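Long-range contact in xylulose kinase (Escherichia coli, PDB 2ITM), which phosphorylates D-xylulose to D-xylulose 5-phosphate at the expense of ATP, and 1-deoxy-D-xylulose less efficiently: residues A316-F329 with F349-R363. Residues are numbered along the deposited sequence; the frame is centred on the assembly and turned at random.
Sequences AAQQADESAEPVWF and FFGLTHQHGPNELAR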
ATOM      1  N   ALA A 316       3.750  18.601  11.052  1.00 44.52           N
ATOM      2  CA  ALA A 316       2.773  17.590  11.344  1.00 46.27           C
ATOM      3  C   ALA A 316       3.423  16.506  12.184  1.00 43.84           C
ATOM      4  O   ALA A 316       2.839  16.007  13.130  1.00 39.66           O
ATOM      5  CB  ALA A 316       2.245  17.005  10.062  1.00 41.52           C
ATOM      6  N   ALA A 317       4.661  16.154  11.827  1.00 30.08           N
ATOM      7  CA  ALA A 317       5.314  14.964  12.317  1.00 40.95           C
ATOM      8  C   ALA A 317       5.668  15.103  13.786  1.00 40.45           C
ATOM      9  O   ALA A 317       5.812  14.116  14.496  1.00 43.38           O
ATOM     10  CB  ALA A 317       6.541  14.688  11.503  1.00 31.57           C
ATOM     11  N   GLN A 318       5.798  16.326  14.220  1.00 42.48           N
ATOM     12  CA  GLN A 318       6.114  16.609  15.607  1.00 48.25           C
ATOM     13  C   GLN A 318       4.884  16.517  16.489  1.00 42.74           C
ATOM     14  O   GLN A 318       4.983  16.338  17.690  1.00 53.19           O
ATOM     15  CB  GLN A 318       6.751  17.981  15.724  1.00 56.92           C
ATOM     16  CG  GLN A 318       8.156  18.025  15.206  1.00 59.21           C
ATOM     17  CD  GLN A 318       8.667  19.431  15.066  1.00 74.01           C
ATOM     18  OE1 GLN A 318       7.982  20.293  14.528  1.00 64.46           O
ATOM     19  NE2 GLN A 318       9.876  19.669  15.550  1.00 49.08           N
ATOM     20  N   GLN A 319       3.718  16.626  15.871  1.00 50.54           N
ATOM     21  CA  GLN A 319       2.467  16.311  16.538  1.00 56.92           C
ATOM     22  C   GLN A 319       2.171  14.817  16.551  1.00 55.18           C
ATOM     23  O   GLN A 319       1.097  14.416  16.948  1.00 52.86           O
ATOM     24  CB  GLN A 319       1.298  17.084  15.884  1.00 54.68           C
ATOM     25  CG  GLN A 319       1.405  18.602  16.000  1.00 82.58           C
ATOM     26  CD  GLN A 319       2.271  19.059  17.168  1.00 86.48           C
ATOM     27  OE1 GLN A 319       1.865  18.959  18.323  1.00 74.84           O
ATOM     28  NE2 GLN A 319       3.474  19.555  16.874  1.00 57.89           N
ATOM     29  N   ALA A 320       3.138  14.021  16.146  1.00 51.72           N
ATOM     30  CA  ALA A 320       2.942  12.588  16.141  1.00 51.25           C
ATOM     31  C   ALA A 320       2.676  12.035  17.542  1.00 54.81           C
ATOM     32  O   ALA A 320       3.354  12.378  18.501  1.00 34.12           O
ATOM     33  CB  ALA A 320       4.105  11.895  15.497  1.00 39.99           C
ATOM     34  N   ASP A 321       1.668  11.162  17.633  1.00 53.04           N
ATOM     35  CA  ASP A 321       1.253  10.534  18.880  1.00 51.89           C
ATOM     36  C   ASP A 321       2.313   9.601  19.453  1.00 52.75           C
ATOM     37  O   ASP A 321       2.544   8.514  18.945  1.00 56.28           O
ATOM     38  CB  ASP A 321      -0.065   9.796  18.664  1.00 54.64           C
ATOM     39  CG  ASP A 321      -0.609   9.189  19.929  1.00 72.87           C
ATOM     40  OD1 ASP A 321       0.179   8.947  20.860  1.00 75.42           O
ATOM     41  OD2 ASP A 321      -1.810   8.913  20.082  1.00 57.26           O
ATOM     42  N   GLU A 322       2.957  10.039  20.521  1.00 54.91           N
ATOM     43  CA  GLU A 322       4.056   9.295  21.110  1.00 61.23           C
ATOM     44  C   GLU A 322       3.678   7.877  21.523  1.00 59.70           C
ATOM     45  O   GLU A 322       4.528   7.003  21.595  1.00 71.20           O
ATOM     46  CB  GLU A 322       4.611  10.041  22.304  1.00 56.45           C
ATOM     47  CG  GLU A 322       5.279  11.354  21.953  1.00 72.98           C
ATOM     48  CD  GLU A 322       6.634  11.174  21.277  1.00 94.73           C
ATOM     49  OE1 GLU A 322       6.692  10.557  20.203  1.00 78.88           O
ATOM     50  OE2 GLU A 322       7.640  11.657  21.828  1.00 93.07           O
ATOM     51  N   SER A 323       2.406   7.649  21.804  1.00 63.19           N
ATOM     52  CA  SER A 323       1.988   6.402  22.428  1.00 67.59           C
ATOM     53  C   SER A 323       1.573   5.398  21.363  1.00 66.92           C
ATOM     54  O   SER A 323       1.558   4.195  21.602  1.00 63.02           O
ATOM     55  CB  SER A 323       0.821   6.647  23.383  1.00 67.07           C
ATOM     56  OG  SER A 323      -0.380   6.828  22.665  1.00 48.92           O
ATOM     57  N   ALA A 324       1.231   5.915  20.193  1.00 61.23           N
ATOM     58  CA  ALA A 324       1.070   5.109  18.996  1.00 51.27           C
ATOM     59  C   ALA A 324       2.252   4.197  18.766  1.00 39.66           C
ATOM     60  O   ALA A 324       3.397   4.610  18.845  1.00 55.72           O
ATOM     61  CB  ALA A 324       0.854   5.996  17.806  1.00 43.26           C
ATOM     62  N   GLU A 325       1.961   2.944  18.474  1.00 60.35           N
ATOM     63  CA  GLU A 325       2.936   2.082  17.849  1.00 56.22           C
ATOM     64  C   GLU A 325       3.425   2.644  16.527  1.00 46.88           C
ATOM     65  O   GLU A 325       2.739   3.409  15.869  1.00 37.77           O
ATOM     66  CB  GLU A 325       2.363   0.690  17.644  1.00 66.24           C
ATOM     67  CG  GLU A 325       2.305  -0.140  18.905  1.00 72.03           C
ATOM     68  CD  GLU A 325       1.182  -1.146  18.867  1.00 73.95           C
ATOM     69  OE1 GLU A 325       0.226  -0.932  18.106  1.00 60.84           O
ATOM     70  OE2 GLU A 325       1.262  -2.154  19.590  1.00 92.03           O
ATOM     71  N   PRO A 326       4.636   2.260  16.158  1.00 40.55           N
ATOM     72  CA  PRO A 326       5.292   2.795  14.949  1.00 34.10           C
ATOM     73  C   PRO A 326       4.581   2.312  13.700  1.00 31.54           C
ATOM     74  O   PRO A 326       4.198   1.156  13.627  1.00 31.34           O
ATOM     75  CB  PRO A 326       6.695   2.203  15.034  1.00 39.20           C
ATOM     76  CG  PRO A 326       6.871   1.864  16.449  1.00 42.87           C
ATOM     77  CD  PRO A 326       5.550   1.423  16.945  1.00 43.30           C
ATOM     78  N   VAL A 327       4.393   3.219  12.754  1.00 37.49           N
ATOM     79  CA  VAL A 327       4.297   2.895  11.345  1.00 32.07           C
ATOM     80  C   VAL A 327       5.689   2.798  10.775  1.00 33.94           C
ATOM     81  O   VAL A 327       6.556   3.569  11.135  1.00 28.07           O
ATOM     82  CB  VAL A 327       3.584   4.010  10.582  1.00 38.97           C
ATOM     83  CG1 VAL A 327       3.297   3.590   9.190  1.00 33.36           C
ATOM     84  CG2 VAL A 327       2.329   4.394  11.272  1.00 36.66           C
ATOM     85  N   TRP A 328       5.892   1.849   9.874  1.00 30.63           N
ATOM     86  CA  TRP A 328       7.163   1.711   9.195  1.00 25.68           C
ATOM     87  C   TRP A 328       7.054   2.060   7.713  1.00 28.20           C
ATOM     88  O   TRP A 328       6.303   1.445   6.976  1.00 28.51           O
ATOM     89  CB  TRP A 328       7.735   0.309   9.400  1.00 32.00           C
ATOM     90  CG  TRP A 328       7.871  -0.057  10.830  1.00 40.12           C
ATOM     91  CD1 TRP A 328       6.934  -0.633  11.610  1.00 34.17           C
ATOM     92  CD2 TRP A 328       9.012   0.141  11.660  1.00 25.61           C
ATOM     93  NE1 TRP A 328       7.411  -0.810  12.880  1.00 24.51           N
ATOM     94  CE2 TRP A 328       8.693  -0.342  12.934  1.00 37.05           C
ATOM     95  CE3 TRP A 328      10.285   0.675  11.455  1.00 28.11           C
ATOM     96  CZ2 TRP A 328       9.584  -0.292  13.992  1.00 28.85           C
ATOM     97  CZ3 TRP A 328      11.163   0.715  12.501  1.00 25.98           C
ATOM     98  CH2 TRP A 328      10.813   0.235  13.752  1.00 28.07           C
ATOM     99  N   PHE A 329       7.819   3.054   7.292  1.00 27.85           N
ATOM    100  CA  PHE A 329       7.936   3.387   5.882  1.00 22.17           C
ATOM    101  C   PHE A 329       9.204   2.804   5.294  1.00 26.95           C
ATOM    102  O   PHE A 329      10.291   3.111   5.742  1.00 24.15           O
ATOM    103  CB  PHE A 329       7.882   4.904   5.678  1.00 20.24           C
ATOM    104  CG  PHE A 329       7.980   5.338   4.244  1.00 18.70           C
ATOM    105  CD1 PHE A 329       6.960   5.091   3.358  1.00 27.21           C
ATOM    106  CD2 PHE A 329       9.084   6.019   3.791  1.00 26.84           C
ATOM    107  CE1 PHE A 329       7.047   5.504   2.064  1.00 17.63           C
ATOM    108  CE2 PHE A 329       9.176   6.425   2.496  1.00 24.92           C
ATOM    109  CZ  PHE A 329       8.154   6.163   1.632  1.00 30.75           C
ATOM    110  N   PHE A 349       4.228   1.411   3.188  1.00 27.49           N
ATOM    111  CA  PHE A 349       3.746   1.696   4.538  1.00 24.60           C
ATOM    112  C   PHE A 349       3.313   0.419   5.249  1.00 22.07           C
ATOM    113  O   PHE A 349       2.318  -0.187   4.894  1.00 20.86           O
ATOM    114  CB  PHE A 349       2.580   2.684   4.514  1.00 29.46           C
ATOM    115  CG  PHE A 349       2.982   4.109   4.525  1.00 26.83           C
ATOM    116  CD1 PHE A 349       2.534   4.976   3.562  1.00 43.84           C
ATOM    117  CD2 PHE A 349       3.780   4.602   5.525  1.00 24.46           C
ATOM    118  CE1 PHE A 349       2.894   6.306   3.589  1.00 37.84           C
ATOM    119  CE2 PHE A 349       4.145   5.912   5.550  1.00 27.96           C
ATOM    120  CZ  PHE A 349       3.704   6.766   4.582  1.00 38.53           C
ATOM    121  N   PHE A 350       4.084   0.035   6.252  1.00 18.11           N
ATOM    122  CA  PHE A 350       3.891  -1.203   6.978  1.00 21.76           C
ATOM    123  C   PHE A 350       3.423  -0.983   8.415  1.00 28.17           C
ATOM    124  O   PHE A 350       4.011  -0.236   9.149  1.00 26.13           O
ATOM    125  CB  PHE A 350       5.183  -2.015   6.980  1.00 22.85           C
ATOM    126  CG  PHE A 350       5.056  -3.337   7.644  1.00 28.95           C
ATOM    127  CD1 PHE A 350       4.553  -4.421   6.961  1.00 33.54           C
ATOM    128  CD2 PHE A 350       5.420  -3.495   8.953  1.00 25.37           C
ATOM    129  CE1 PHE A 350       4.425  -5.621   7.567  1.00 33.68           C
ATOM    130  CE2 PHE A 350       5.290  -4.696   9.565  1.00 39.08           C
ATOM    131  CZ  PHE A 350       4.790  -5.763   8.870  1.00 45.49           C
ATOM    132  N   GLY A 351       2.370  -1.681   8.799  1.00 29.71           N
ATOM    133  CA  GLY A 351       1.967  -1.755  10.200  1.00 22.38           C
ATOM    134  C   GLY A 351       1.006  -0.676  10.624  1.00 31.58           C
ATOM    135  O   GLY A 351       1.079  -0.197  11.738  1.00 37.34           O
ATOM    136  N   LEU A 352       0.113  -0.269   9.749  1.00 24.26           N
ATOM    137  CA  LEU A 352      -0.858   0.754  10.037  1.00 27.17           C
ATOM    138  C   LEU A 352      -2.026   0.237  10.867  1.00 37.48           C
ATOM    139  O   LEU A 352      -2.543  -0.818  10.612  1.00 26.28           O
ATOM    140  CB  LEU A 352      -1.388   1.377   8.750  1.00 26.24           C
ATOM    141  CG  LEU A 352      -0.412   1.760   7.629  1.00 43.55           C
ATOM    142  CD1 LEU A 352      -1.045   1.581   6.297  1.00 30.80           C
ATOM    143  CD2 LEU A 352       0.085   3.173   7.786  1.00 31.90           C
ATOM    144  N   THR A 353      -2.425   1.022  11.865  1.00 38.28           N
ATOM    145  CA  THR A 353      -3.535   0.695  12.754  1.00 33.20           C
ATOM    146  C   THR A 353      -4.473   1.874  12.941  1.00 35.38           C
ATOM    147  O   THR A 353      -4.206   2.964  12.477  1.00 35.06           O
ATOM    148  CB  THR A 353      -3.022   0.276  14.124  1.00 37.62           C
ATOM    149  OG1 THR A 353      -2.459   1.407  14.787  1.00 35.77           O
ATOM    150  CG2 THR A 353      -1.863  -0.663  14.001  1.00 40.80           C
ATOM    151  N   HIS A 354      -5.569   1.631  13.651  1.00 38.62           N
ATOM    152  CA  HIS A 354      -6.525   2.662  14.028  1.00 44.82           C
ATOM    153  C   HIS A 354      -5.880   3.917  14.607  1.00 43.68           C
ATOM    154  O   HIS A 354      -6.489   4.987  14.603  1.00 44.91           O
ATOM    155  CB  HIS A 354      -7.546   2.097  15.012  1.00 49.78           C
ATOM    156  CG  HIS A 354      -6.983   1.813  16.373  1.00 68.45           C
ATOM    157  ND1 HIS A 354      -6.177   0.728  16.634  1.00 57.21           N
ATOM    158  CD2 HIS A 354      -7.105   2.478  17.545  1.00 69.66           C
ATOM    159  CE1 HIS A 354      -5.832   0.732  17.906  1.00 61.14           C
ATOM    160  NE2 HIS A 354      -6.384   1.782  18.483  1.00 60.53           N
ATOM    161  N   GLN A 355      -4.662   3.775  15.095  1.00 40.09           N
ATOM    162  CA  GLN A 355      -4.015   4.799  15.890  1.00 39.45           C
ATOM    163  C   GLN A 355      -3.422   5.881  14.996  1.00 47.30           C
ATOM    164  O   GLN A 355      -2.985   6.917  15.474  1.00 38.06           O
ATOM    165  CB  GLN A 355      -2.899   4.170  16.705  1.00 36.41           C
ATOM    166  CG  GLN A 355      -3.360   3.333  17.857  1.00 62.35           C
ATOM    167  CD  GLN A 355      -2.362   3.329  18.988  1.00 72.82           C
ATOM    168  OE1 GLN A 355      -1.549   2.417  19.099  1.00 55.87           O
ATOM    169  NE2 GLN A 355      -2.415   4.351  19.826  1.00 59.34           N
ATOM    170  N   HIS A 356      -3.393   5.611  13.697  1.00 36.00           N
ATOM    171  CA  HIS A 356      -2.532   6.342  12.791  1.00 37.63           C
ATOM    172  C   HIS A 356      -3.325   7.357  11.967  1.00 30.75           C
ATOM    173  O   HIS A 356      -4.297   7.015  11.321  1.00 45.54           O
ATOM    174  CB  HIS A 356      -1.773   5.397  11.862  1.00 44.29           C
ATOM    175  CG  HIS A 356      -0.856   4.453  12.573  1.00 30.95           C
ATOM    176  ND1 HIS A 356       0.013   4.863  13.557  1.00 32.35           N
ATOM    177  CD2 HIS A 356      -0.667   3.124  12.434  1.00 16.18           C
ATOM    178  CE1 HIS A 356       0.692   3.823  13.999  1.00 31.38           C
ATOM    179  NE2 HIS A 356       0.299   2.757  13.331  1.00 40.59           N
ATOM    180  N   GLY A 357      -2.877   8.599  11.996  1.00 41.07           N
ATOM    181  CA  GLY A 357      -3.252   9.598  10.998  1.00 38.75           C
ATOM    182  C   GLY A 357      -2.053  10.242  10.337  1.00 47.65           C
ATOM    183  O   GLY A 357      -0.942   9.761  10.463  1.00 40.21           O
ATOM    184  N   PRO A 358      -2.293  11.348   9.644  1.00 46.46           N
ATOM    185  CA  PRO A 358      -1.292  11.972   8.783  1.00 33.98           C
ATOM    186  C   PRO A 358      -0.041  12.420   9.521  1.00 34.20           C
ATOM    187  O   PRO A 358       1.026  12.417   8.949  1.00 28.02           O
ATOM    188  CB  PRO A 358      -2.027  13.178   8.233  1.00 37.14           C
ATOM    189  CG  PRO A 358      -3.427  12.800   8.279  1.00 30.14           C
ATOM    190  CD  PRO A 358      -3.605  11.991   9.502  1.00 35.05           C
ATOM    191  N   ASN A 359      -0.191  12.797  10.778  1.00 38.62           N
ATOM    192  CA  ASN A 359       0.940  13.156  11.620  1.00 37.83           C
ATOM    193  C   ASN A 359       1.908  11.967  11.805  1.00 39.78           C
ATOM    194  O   ASN A 359       3.110  12.097  11.663  1.00 33.58           O
ATOM    195  CB  ASN A 359       0.448  13.609  12.991  1.00 39.05           C
ATOM    196  CG  ASN A 359      -0.426  14.845  12.930  1.00 44.70           C
ATOM    197  OD1 ASN A 359      -0.324  15.649  12.023  1.00 32.97           O
ATOM    198  ND2 ASN A 359      -1.281  14.997  13.921  1.00 34.12           N
ATOM    199  N   GLU A 360       1.334  10.822  12.129  1.00 39.00           N
ATOM    200  CA  GLU A 360       2.070   9.583  12.274  1.00 29.53           C
ATOM    201  C   GLU A 360       2.726   9.203  10.958  1.00 28.43           C
ATOM    202  O   GLU A 360       3.909   8.901  10.906  1.00 26.39           O
ATOM    203  CB  GLU A 360       1.129   8.476  12.730  1.00 27.66           C
ATOM    204  CG  GLU A 360       0.621   8.611  14.157  1.00 38.17           C
ATOM    205  CD  GLU A 360      -0.216   9.853  14.397  1.00 20.31           C
ATOM    206  OE1 GLU A 360       0.040  10.545  15.382  1.00 37.27           O
ATOM    207  OE2 GLU A 360      -1.123  10.131  13.619  1.00 35.49           O
ATOM    208  N   LEU A 361       1.937   9.244   9.895  1.00 30.08           N
ATOM    209  CA  LEU A 361       2.416   8.921   8.568  1.00 22.78           C
ATOM    210  C   LEU A 361       3.616   9.771   8.212  1.00 38.05           C
ATOM    211  O   LEU A 361       4.596   9.288   7.678  1.00 30.19           O
ATOM    212  CB  LEU A 361       1.305   9.111   7.551  1.00 28.17           C
ATOM    213  CG  LEU A 361       0.645   7.804   7.145  1.00 30.40           C
ATOM    214  CD1 LEU A 361       0.574   6.874   8.305  1.00 42.98           C
ATOM    215  CD2 LEU A 361      -0.719   8.006   6.510  1.00 48.59           C
ATOM    216  N   ALA A 362       3.525  11.051   8.525  1.00 35.96           N
ATOM    217  CA  ALA A 362       4.557  11.996   8.167  1.00 27.13           C
ATOM    218  C   ALA A 362       5.827  11.728   8.948  1.00 20.67           C
ATOM    219  O   ALA A 362       6.911  11.782   8.408  1.00 32.98           O
ATOM    220  CB  ALA A 362       4.082  13.405   8.401  1.00 29.12           C
ATOM    221  N   ARG A 363       5.675  11.446  10.227  1.00 25.36           N
ATOM    222  CA  ARG A 363       6.773  10.927  11.010  1.00 38.35           C
ATOM    223  C   ARG A 363       7.427   9.676  10.439  1.00 27.70           C
ATOM    224  O   ARG A 363       8.637   9.569  10.427  1.00 26.48           O
ATOM    225  CB  ARG A 363       6.333  10.668  12.431  1.00 32.23           C
ATOM    226  CG  ARG A 363       6.952  11.601  13.399  1.00 57.58           C
ATOM    227  CD  ARG A 363       8.143  11.073  14.109  1.00 42.39           C
ATOM    228  NE  ARG A 363       8.158  11.643  15.444  1.00 80.92           N
ATOM    229  CZ  ARG A 363       9.175  11.597  16.280  1.00 81.49           C
ATOM    230  NH1 ARG A 363      10.300  11.001  15.934  1.00 81.87           N
ATOM    231  NH2 ARG A 363       9.059  12.141  17.463  1.00 79.63           N
TER
HETATM  232  O   HOH W   1      -0.825  12.637  16.635  1.00 44.93           O
HETATM  233  O   HOH W   2       2.230  -0.373  14.021  1.00 40.86           O
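Val327 is wedged into the buried half of this contact, its two methyls going separate ways. CG1, turned anti to the backbone N (chi1 -171°), sits 3.5 Å from CD2 of Leu352 and also touches the Phe349 ring, while CG2 reaches CD1 of Leu361; the model also sets CG2 improbably close to the His356 ring, a doubtful detail. One residue on, the two segments pair as antiparallel strands: Trp328 N donates to Phe350 O at 2.9 Å, and Phe350 N returns a bond to Trp328 O. Beyond that pair Phe329 brings CD1 over one face of the Phe349 ring, 3.7 Å from CE2, the ring planes inclined at 49°; CG of Leu361 covers the opposite face.

The other end is looser and more exposed. Glu360, bent at chi2 (63°), sends OE1 to the backbone N of Asp321, a nearly straight bond of 2.8 Å, and OE2 back to Gly357 N at the N-cap of its own helix. A water bridges OE1 to Gln319 O. An alanine in place of Glu360 would probably leave the amides of Asp321 and Gly357 without these acceptors and residues 319-321 less firmly tied to the helix. Nearby, Arg363 lays CG against CB of Ala320 (3.5 Å); NH2 has a long, charge-only approach to the poorly ordered Glu322, and NH1 makes the salt bridge with Glu367.

The contact thus lays the connection from helix 310-316 to strand 328-333 against the first turns of helix 358-381, and pairs that strand with 345-353 in a hairpin. Trp328 and Phe350 pack on Leu475 of helix 459-479, and strand 345-353 pairs antiparallel with a strand of the second subunit, carrying the sheet across the dimer interface.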